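Local coordinates for PUA domain-containing protein (PDB 2CX0), which is of unknown function but probably binds RNA and may act in translation initiation, at residues L47-T52 / E56-T61; F69-S72 / I76-T79; R167-R170 / A174-E177. One frame throughout, in Å; residues are numbered along the deposited sequence.

Overall arrangement
Along the chain the three contacts follow in series, 47-52 with 56-61 first, 69-72 with 76-79 next and 167-170 with 174-177 last. Contacts 1 and 2 are hairpins of one six-stranded antiparallel sheet, their centres about 12 Å apart, and strands 56-62 and 65-70 are neighbours in it. The centre of contact 3 lies about 10 Å from that of contact 2 and about 14 Å from that of contact 1. It takes strand 163-170 of the mixed PUA sheet into helix 174-183, which returns to the first sheet: Leu175 meets both Ile59 and Phe69. The C-terminal helix thus packs on the N-terminal part, joining the two parts of this probable RNA-binding protein.

Contact 1 (L47-T52 / E56-T61); sequences LVKART and EYEIIT
Val48 and Ile59 form one of the two hydrogen-bonded pairs of an antiparallel beta hairpin, in which strand 45-51 turns back into strand 56-62. Two backbone bonds link them, Val48 N to Ile59 O and Ile59 N to Val48 O, each 2.8 Å, and Ala50 and Tyr57 repeat the pattern; the short axes run at 162°. Alternation sorts the side chains. Leu47, Lys49, Arg51, Glu56, Glu58 and Ile60 share one face, where Lys49 and Glu58 lie alongside each other, pointing the same way. Their contact is aliphatic, Lys49 CG to Glu58 CG at 3.4 Å, while Lys49 NZ stays 5.4 Å from Glu58 OE2, so any attraction between the charges acts at a distance. Leu47 reaches obliquely over to Ile60, its CD1 lying 4.0 Å from Ile60 CG1.

On the other face, Val48 meets Thr61 at about a right angle through their CG2 methyls. This face also carries Ala50, Tyr57 and Ile59, all touched by helix 174-183, through Leu178 and Leu175 among others. With CG anti to the carbonyl carbon (chi1 -59°), the Tyr57 ring turns an edge to Thr52. Thr52 OG1, also bonded to Gly55 O, sits near the ring plane, 3.6 Å from Tyr57 CE1, and one water joins this hydroxyl to Tyr57 OH, 2.7 Å from the phenol oxygen.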
loop_
_atom_site.group_PDB
_atom_site.type_symbol
_atom_site.label_atom_id
_atom_site.label_comp_id
_atom_site.label_asym_id
_atom_site.label_seq_id
_atom_site.Cartn_x
_atom_site.Cartn_y
_atom_site.Cartn_z
ATOM N N LEU A 47 2.459 -5.044 -16.613
ATOM C CA LEU A 47 2.434 -6.077 -15.599
ATOM C C LEU A 47 3.826 -6.675 -15.558
ATOM O O LEU A 47 4.321 -7.200 -16.589
ATOM C CB LEU A 47 1.444 -7.174 -15.968
ATOM C CG LEU A 47 1.372 -8.350 -14.997
ATOM C CD1 LEU A 47 0.676 -7.874 -13.656
ATOM C CD2 LEU A 47 0.551 -9.439 -15.653
ATOM N N VAL A 48 4.461 -6.559 -14.395
ATOM C CA VAL A 48 5.803 -7.118 -14.188
ATOM C C VAL A 48 5.703 -8.337 -13.252
ATOM O O VAL A 48 5.144 -8.247 -12.153
ATOM C CB VAL A 48 6.700 -6.100 -13.517
ATOM C CG1 VAL A 48 8.054 -6.685 -13.237
ATOM C CG2 VAL A 48 6.767 -4.848 -14.402
ATOM N N LYS A 49 6.192 -9.470 -13.706
ATOM C CA LYS A 49 6.212 -10.695 -12.888
ATOM C C LYS A 49 7.681 -10.940 -12.509
ATOM O O LYS A 49 8.552 -10.956 -13.388
ATOM C CB LYS A 49 5.718 -11.876 -13.690
ATOM C CG LYS A 49 4.217 -11.987 -13.762
ATOM C CD LYS A 49 3.796 -13.344 -14.330
ATOM C CE LYS A 49 3.537 -13.282 -15.833
ATOM N NZ LYS A 49 3.361 -14.679 -16.437
ATOM N N ALA A 50 7.965 -11.132 -11.219
ATOM C CA ALA A 50 9.358 -11.326 -10.818
ATOM C C ALA A 50 9.452 -12.637 -10.068
ATOM O O ALA A 50 8.639 -12.888 -9.144
ATOM C CB ALA A 50 9.785 -10.191 -9.873
ATOM N N ARG A 51 10.412 -13.465 -10.449
ATOM C CA ARG A 51 10.598 -14.715 -9.757
ATOM C C ARG A 51 11.903 -14.673 -9.001
ATOM O O ARG A 51 12.933 -14.392 -9.591
ATOM C CB ARG A 51 10.602 -15.887 -10.715
ATOM C CG ARG A 51 10.747 -17.253 -10.004
ATOM C CD ARG A 51 10.482 -18.450 -10.989
ATOM N NE ARG A 51 11.427 -18.410 -12.117
ATOM C CZ ARG A 51 12.709 -18.768 -12.055
ATOM N NH1 ARG A 51 13.231 -19.226 -10.926
ATOM N NH2 ARG A 51 13.480 -18.618 -13.121
ATOM N N THR A 52 11.844 -14.931 -7.697
ATOM C CA THR A 52 13.017 -14.908 -6.813
ATOM C C THR A 52 13.160 -16.313 -6.243
ATOM O O THR A 52 12.395 -17.210 -6.627
ATOM C CB THR A 52 12.762 -14.052 -5.595
ATOM O OG1 THR A 52 11.673 -14.639 -4.844
ATOM C CG2 THR A 52 12.413 -12.621 -5.985
ATOM N N GLU A 56 7.060 -16.060 -6.413
ATOM C CA GLU A 56 6.712 -15.099 -7.446
ATOM C C GLU A 56 5.949 -13.871 -6.978
ATOM O O GLU A 56 5.135 -13.967 -6.066
ATOM C CB GLU A 56 5.905 -15.846 -8.533
ATOM C CG GLU A 56 6.766 -16.891 -9.271
ATOM C CD GLU A 56 6.433 -17.009 -10.761
ATOM O OE1 GLU A 56 6.125 -15.967 -11.410
ATOM O OE2 GLU A 56 6.508 -18.152 -11.278
ATOM N N TYR A 57 6.263 -12.725 -7.565
ATOM C CA TYR A 57 5.580 -11.454 -7.246
ATOM C C TYR A 57 5.044 -10.896 -8.558
ATOM O O TYR A 57 5.692 -11.019 -9.604
ATOM C CB TYR A 57 6.576 -10.406 -6.678
ATOM C CG TYR A 57 7.305 -10.837 -5.419
ATOM C CD1 TYR A 57 8.333 -11.823 -5.468
ATOM C CD2 TYR A 57 6.968 -10.291 -4.202
ATOM C CE1 TYR A 57 8.979 -12.240 -4.312
ATOM C CE2 TYR A 57 7.605 -10.684 -3.025
ATOM C CZ TYR A 57 8.604 -11.660 -3.092
ATOM O OH TYR A 57 9.212 -12.022 -1.917
ATOM N N GLU A 58 3.889 -10.263 -8.521
ATOM C CA GLU A 58 3.340 -9.640 -9.745
ATOM C C GLU A 58 2.995 -8.243 -9.325
ATOM O O GLU A 58 2.308 -8.040 -8.309
ATOM C CB GLU A 58 2.082 -10.339 -10.207
ATOM C CG GLU A 58 2.383 -11.585 -10.960
ATOM C CD GLU A 58 1.145 -12.179 -11.601
ATOM O OE1 GLU A 58 0.261 -11.406 -12.048
ATOM O OE2 GLU A 58 1.078 -13.426 -11.661
ATOM N N ILE A 59 3.463 -7.284 -10.105
ATOM C CA ILE A 59 3.244 -5.877 -9.800
ATOM C C ILE A 59 2.821 -5.070 -11.040
ATOM O O ILE A 59 3.399 -5.231 -12.130
ATOM C CB ILE A 59 4.552 -5.218 -9.291
ATOM C CG1 ILE A 59 5.015 -5.865 -7.955
ATOM C CG2 ILE A 59 4.306 -3.723 -9.057
ATOM C CD1 ILE A 59 6.439 -5.314 -7.569
ATOM N N ILE A 60 1.847 -4.187 -10.880
ATOM C CA ILE A 60 1.457 -3.383 -12.007
ATOM C C ILE A 60 2.242 -2.091 -11.937
ATOM O O ILE A 60 2.262 -1.440 -10.884
ATOM C CB ILE A 60 -0.035 -3.101 -11.961
ATOM C CG1 ILE A 60 -0.787 -4.419 -12.307
ATOM C CG2 ILE A 60 -0.398 -1.940 -12.946
ATOM C CD1 ILE A 60 -2.312 -4.310 -12.070
ATOM N N THR A 61 2.921 -1.729 -13.018
ATOM C CA THR A 61 3.648 -0.452 -13.039
ATOM C C THR A 61 2.820 0.591 -13.772
ATOM O O THR A 61 2.117 0.293 -14.721
ATOM C CB THR A 61 5.042 -0.542 -13.727
ATOM O OG1 THR A 61 4.910 -1.001 -15.096
ATOM C CG2 THR A 61 5.916 -1.543 -12.926
HETATM O O HOH W 1 11.411 -13.526 -1.939
#

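Contact 2 (F69-S72 / I76-T79); sequences FEWS and IYPT
Phe69 and Tyr77 pair through both of their backbone polar groups in the antiparallel hairpin of strands 65-70 and 76-78, the latter an outermost strand of the sheet. Phe69 N gives its hydrogen to Tyr77 O at 2.9 Å with a bent N-H...O angle of 153°, whereas the return bond from Tyr77 N to Phe69 O is nearly straight at 170°. Phe69 O also receives a CA-H...O contact from Ile76 CA, and Ile76 O accepts a hydrogen bond from Tyr34 OH. With Phe69 CG set between the backbone N and the carbonyl carbon, the ring swings across the partner strand, bringing Tyr77 CB over one face, 3.6 Å from Phe69 CZ. At the ring edge, near its plane, Pro78 O approaches Phe69 CE2 to 3.5 Å.

Trp71 turns an edge toward the face of Tyr77 in an offset edge-to-face pair, the planes 79° apart, and Trp71 CB rests 3.5 Å from Tyr77 CE2. The phenol hydroxyl beyond is satisfied by Asp73 OD2 and Arg75 NH2 in the turn. Glu70 finds its mate in a salt bridge to Arg29 of helix 20-30. At the N-cap of helix 80-86, Thr79 OG1 caps Cys82 N and also bonds Pro66 O. Polar groups thus bond to backbone, turn, helix start and the charge on helix 20-30, leaving the aromatic groups to join the hairpin's side chains by apolar packing.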
loop_
_atom_site.group_PDB
_atom_site.type_symbol
_atom_site.label_atom_id
_atom_site.label_comp_id
_atom_site.label_asym_id
_atom_site.label_seq_id
_atom_site.Cartn_x
_atom_site.Cartn_y
_atom_site.Cartn_z
ATOM N N PHE A 69 -0.688 -4.036 -6.515
ATOM C CA PHE A 69 -0.545 -5.495 -6.481
ATOM C C PHE A 69 -1.826 -6.097 -5.975
ATOM O O PHE A 69 -2.625 -5.429 -5.289
ATOM C CB PHE A 69 0.599 -5.924 -5.611
ATOM C CG PHE A 69 0.474 -5.489 -4.198
ATOM C CD1 PHE A 69 -0.021 -6.389 -3.226
ATOM C CD2 PHE A 69 0.840 -4.173 -3.808
ATOM C CE1 PHE A 69 -0.153 -5.994 -1.891
ATOM C CE2 PHE A 69 0.712 -3.767 -2.487
ATOM C CZ PHE A 69 0.212 -4.675 -1.527
ATOM N N GLU A 70 -2.060 -7.335 -6.354
ATOM C CA GLU A 70 -3.249 -8.037 -5.881
ATOM C C GLU A 70 -2.925 -8.792 -4.569
ATOM O O GLU A 70 -1.934 -9.536 -4.488
ATOM C CB GLU A 70 -3.779 -9.031 -6.952
ATOM C CG GLU A 70 -5.153 -9.559 -6.511
ATOM C CD GLU A 70 -5.757 -10.628 -7.437
ATOM O OE1 GLU A 70 -5.903 -10.388 -8.640
ATOM O OE2 GLU A 70 -6.085 -11.717 -6.948
ATOM N N TRP A 71 -3.763 -8.625 -3.551
ATOM C CA TRP A 71 -3.513 -9.318 -2.299
ATOM C C TRP A 71 -4.388 -10.581 -2.183
ATOM O O TRP A 71 -5.228 -10.851 -3.043
ATOM C CB TRP A 71 -3.723 -8.370 -1.113
ATOM C CG TRP A 71 -3.014 -8.897 0.103
ATOM C CD1 TRP A 71 -1.703 -9.274 0.161
ATOM C CD2 TRP A 71 -3.540 -9.085 1.419
ATOM N NE1 TRP A 71 -1.391 -9.686 1.411
ATOM C CE2 TRP A 71 -2.495 -9.582 2.207
ATOM C CE3 TRP A 71 -4.792 -8.873 2.010
ATOM C CZ2 TRP A 71 -2.643 -9.879 3.558
ATOM C CZ3 TRP A 71 -4.944 -9.173 3.384
ATOM C CH2 TRP A 71 -3.870 -9.670 4.127
ATOM N N SER A 72 -4.168 -11.364 -1.149
ATOM C CA SER A 72 -4.924 -12.609 -0.984
ATOM C C SER A 72 -6.428 -12.494 -0.793
ATOM O O SER A 72 -7.100 -13.517 -0.842
ATOM C CB SER A 72 -4.311 -13.461 0.133
ATOM O OG SER A 72 -4.171 -12.684 1.308
ATOM N N ILE A 76 -6.993 -5.029 -5.026
ATOM C CA ILE A 76 -5.761 -4.408 -5.496
ATOM C C ILE A 76 -5.383 -3.273 -4.519
ATOM O O ILE A 76 -6.226 -2.408 -4.182
ATOM C CB ILE A 76 -5.934 -3.876 -6.940
ATOM C CG1 ILE A 76 -6.102 -5.080 -7.903
ATOM C CG2 ILE A 76 -4.644 -3.063 -7.396
ATOM C CD1 ILE A 76 -7.032 -4.742 -9.046
ATOM N N TYR A 77 -4.119 -3.297 -4.084
ATOM C CA TYR A 77 -3.556 -2.337 -3.144
ATOM C C TYR A 77 -2.350 -1.579 -3.735
ATOM O O TYR A 77 -1.695 -2.025 -4.670
ATOM C CB TYR A 77 -2.999 -3.057 -1.892
ATOM C CG TYR A 77 -4.009 -3.703 -1.012
ATOM C CD1 TYR A 77 -4.374 -3.109 0.196
ATOM C CD2 TYR A 77 -4.621 -4.903 -1.408
ATOM C CE1 TYR A 77 -5.357 -3.710 1.020
ATOM C CE2 TYR A 77 -5.626 -5.523 -0.589
ATOM C CZ TYR A 77 -5.966 -4.904 0.605
ATOM O OH TYR A 77 -6.947 -5.438 1.387
ATOM N N PRO A 78 -2.084 -0.395 -3.210
ATOM C CA PRO A 78 -0.937 0.380 -3.697
ATOM C C PRO A 78 0.307 -0.033 -2.879
ATOM O O PRO A 78 0.223 -0.374 -1.662
ATOM C CB PRO A 78 -1.276 1.836 -3.330
ATOM C CG PRO A 78 -2.211 1.623 -2.002
ATOM C CD PRO A 78 -2.964 0.326 -2.278
ATOM N N THR A 79 1.474 0.074 -3.529
ATOM C CA THR A 79 2.714 -0.103 -2.836
ATOM C C THR A 79 2.990 1.251 -2.167
ATOM O O THR A 79 2.349 2.301 -2.474
ATOM C CB THR A 79 3.871 -0.282 -3.812
ATOM O OG1 THR A 79 3.834 0.821 -4.785
ATOM C CG2 THR A 79 3.741 -1.708 -4.501
#

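Contact 3 (R167-R170 / A174-E177); sequences RVHR and ALWE
His169 meets Leu175 and Trp176 where the chain leaves strand 163-170, at a classic beta bulge in which Val168 and His169 both face Val142, and enters helix 174-183. From CB, which points toward the helix and touches Phe69 CZ, the side chain continues with CG anti to the backbone N (chi1 164°), carrying the imidazole to the first turn. There CD2 lies 3.9 Å from Leu175 CD2, a methyl standing over one ring face in a CH-pi contact, 4.3 Å from the centroid. CE1 lies against Thr79 CA, with Trp176 CD1 a little farther off. At the tip, NE2 comes 3.7 Å from both Trp176 CA and Trp176 CB, with the two rings meeting rim to rim, their planes 28° apart. An alanine here would remove the imidazole and is likely to open a gap between Leu175, Trp176 and Thr79.

Arg170 adds its backbone O, 3.6 Å from Trp176 CB. Asp173 bonds Trp176 N through OD1 and Arg170 N through OD2, tying strand end to helix start. With no direct hydrogen bond between 167-170 and 174-177, their contact rests on shape and van der Waals packing, while Asp173 supplies a polar link.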
loop_
_atom_site.group_PDB
_atom_site.type_symbol
_atom_site.label_atom_id
_atom_site.label_comp_id
_atom_site.label_asym_id
_atom_site.label_seq_id
_atom_site.Cartn_x
_atom_site.Cartn_y
_atom_site.Cartn_z
ATOM N N ARG A 167 -2.004 -4.914 8.975
ATOM C CA ARG A 167 -0.930 -4.725 8.010
ATOM C C ARG A 167 -1.084 -5.580 6.715
ATOM O O ARG A 167 -1.409 -6.768 6.794
ATOM C CB ARG A 167 0.438 -5.067 8.700
ATOM C CG ARG A 167 1.597 -5.177 7.677
ATOM C CD ARG A 167 2.647 -6.224 8.106
ATOM N NE ARG A 167 2.088 -7.587 8.023
ATOM C CZ ARG A 167 1.797 -8.364 9.058
ATOM N NH1 ARG A 167 2.007 -7.956 10.295
ATOM N NH2 ARG A 167 1.251 -9.552 8.842
ATOM N N VAL A 168 -0.937 -4.966 5.539
ATOM C CA VAL A 168 -0.915 -5.737 4.284
ATOM C C VAL A 168 0.501 -5.589 3.647
ATOM O O VAL A 168 1.141 -6.556 3.235
ATOM C CB VAL A 168 -1.980 -5.240 3.326
ATOM C CG1 VAL A 168 -1.742 -5.787 1.858
ATOM C CG2 VAL A 168 -3.371 -5.695 3.888
ATOM N N HIS A 169 0.999 -4.363 3.590
ATOM C CA HIS A 169 2.312 -4.080 3.001
ATOM C C HIS A 169 2.968 -2.957 3.815
ATOM O O HIS A 169 2.287 -1.970 4.218
ATOM C CB HIS A 169 2.150 -3.662 1.530
ATOM C CG HIS A 169 3.357 -2.987 0.950
ATOM N ND1 HIS A 169 3.324 -1.719 0.405
ATOM C CD2 HIS A 169 4.613 -3.450 0.751
ATOM C CE1 HIS A 169 4.523 -1.431 -0.115
ATOM N NE2 HIS A 169 5.318 -2.471 0.086
ATOM N N ARG A 170 4.285 -3.077 4.066
ATOM C CA ARG A 170 4.920 -2.065 4.898
ATOM C C ARG A 170 6.366 -1.790 4.508
ATOM O O ARG A 170 6.985 -2.583 3.808
ATOM C CB ARG A 170 4.851 -2.467 6.386
ATOM C CG ARG A 170 5.494 -3.855 6.696
ATOM C CD ARG A 170 7.020 -3.810 6.893
ATOM N NE ARG A 170 7.477 -5.182 7.229
ATOM C CZ ARG A 170 8.748 -5.529 7.434
ATOM N NH1 ARG A 170 9.716 -4.600 7.369
ATOM N NH2 ARG A 170 9.040 -6.828 7.643
ATOM N N ALA A 174 9.412 -7.659 1.923
ATOM C CA ALA A 174 9.951 -8.223 0.702
ATOM C C ALA A 174 9.432 -7.531 -0.555
ATOM O O ALA A 174 10.231 -7.244 -1.479
ATOM C CB ALA A 174 9.654 -9.703 0.658
ATOM N N LEU A 175 8.125 -7.268 -0.591
ATOM C CA LEU A 175 7.557 -6.586 -1.755
ATOM C C LEU A 175 8.146 -5.161 -1.865
ATOM O O LEU A 175 8.455 -4.691 -2.986
ATOM C CB LEU A 175 6.012 -6.521 -1.681
ATOM C CG LEU A 175 5.286 -5.615 -2.707
ATOM C CD1 LEU A 175 5.486 -6.160 -4.138
ATOM C CD2 LEU A 175 3.827 -5.591 -2.427
ATOM N N TRP A 176 8.317 -4.499 -0.699
ATOM C CA TRP A 176 8.855 -3.143 -0.691
ATOM C C TRP A 176 10.265 -3.144 -1.313
ATOM O O TRP A 176 10.578 -2.275 -2.166
ATOM C CB TRP A 176 8.955 -2.609 0.745
ATOM C CG TRP A 176 9.299 -1.160 0.745
ATOM C CD1 TRP A 176 8.444 -0.123 0.556
ATOM C CD2 TRP A 176 10.602 -0.609 0.821
ATOM N NE1 TRP A 176 9.139 1.065 0.487
ATOM C CE2 TRP A 176 10.470 0.797 0.660
ATOM C CE3 TRP A 176 11.874 -1.162 1.021
ATOM C CZ2 TRP A 176 11.572 1.669 0.693
ATOM C CZ3 TRP A 176 12.983 -0.298 1.060
ATOM C CH2 TRP A 176 12.822 1.101 0.896
ATOM N N GLU A 177 11.092 -4.122 -0.932
ATOM C CA GLU A 177 12.468 -4.155 -1.434
ATOM C C GLU A 177 12.495 -4.446 -2.921
ATOM O O GLU A 177 13.232 -3.837 -3.661
ATOM C CB GLU A 177 13.327 -5.193 -0.673
ATOM C CG GLU A 177 13.574 -4.828 0.809
ATOM C CD GLU A 177 14.449 -3.588 1.033
ATOM O OE1 GLU A 177 15.023 -2.987 0.091
ATOM O OE2 GLU A 177 14.580 -3.199 2.194
#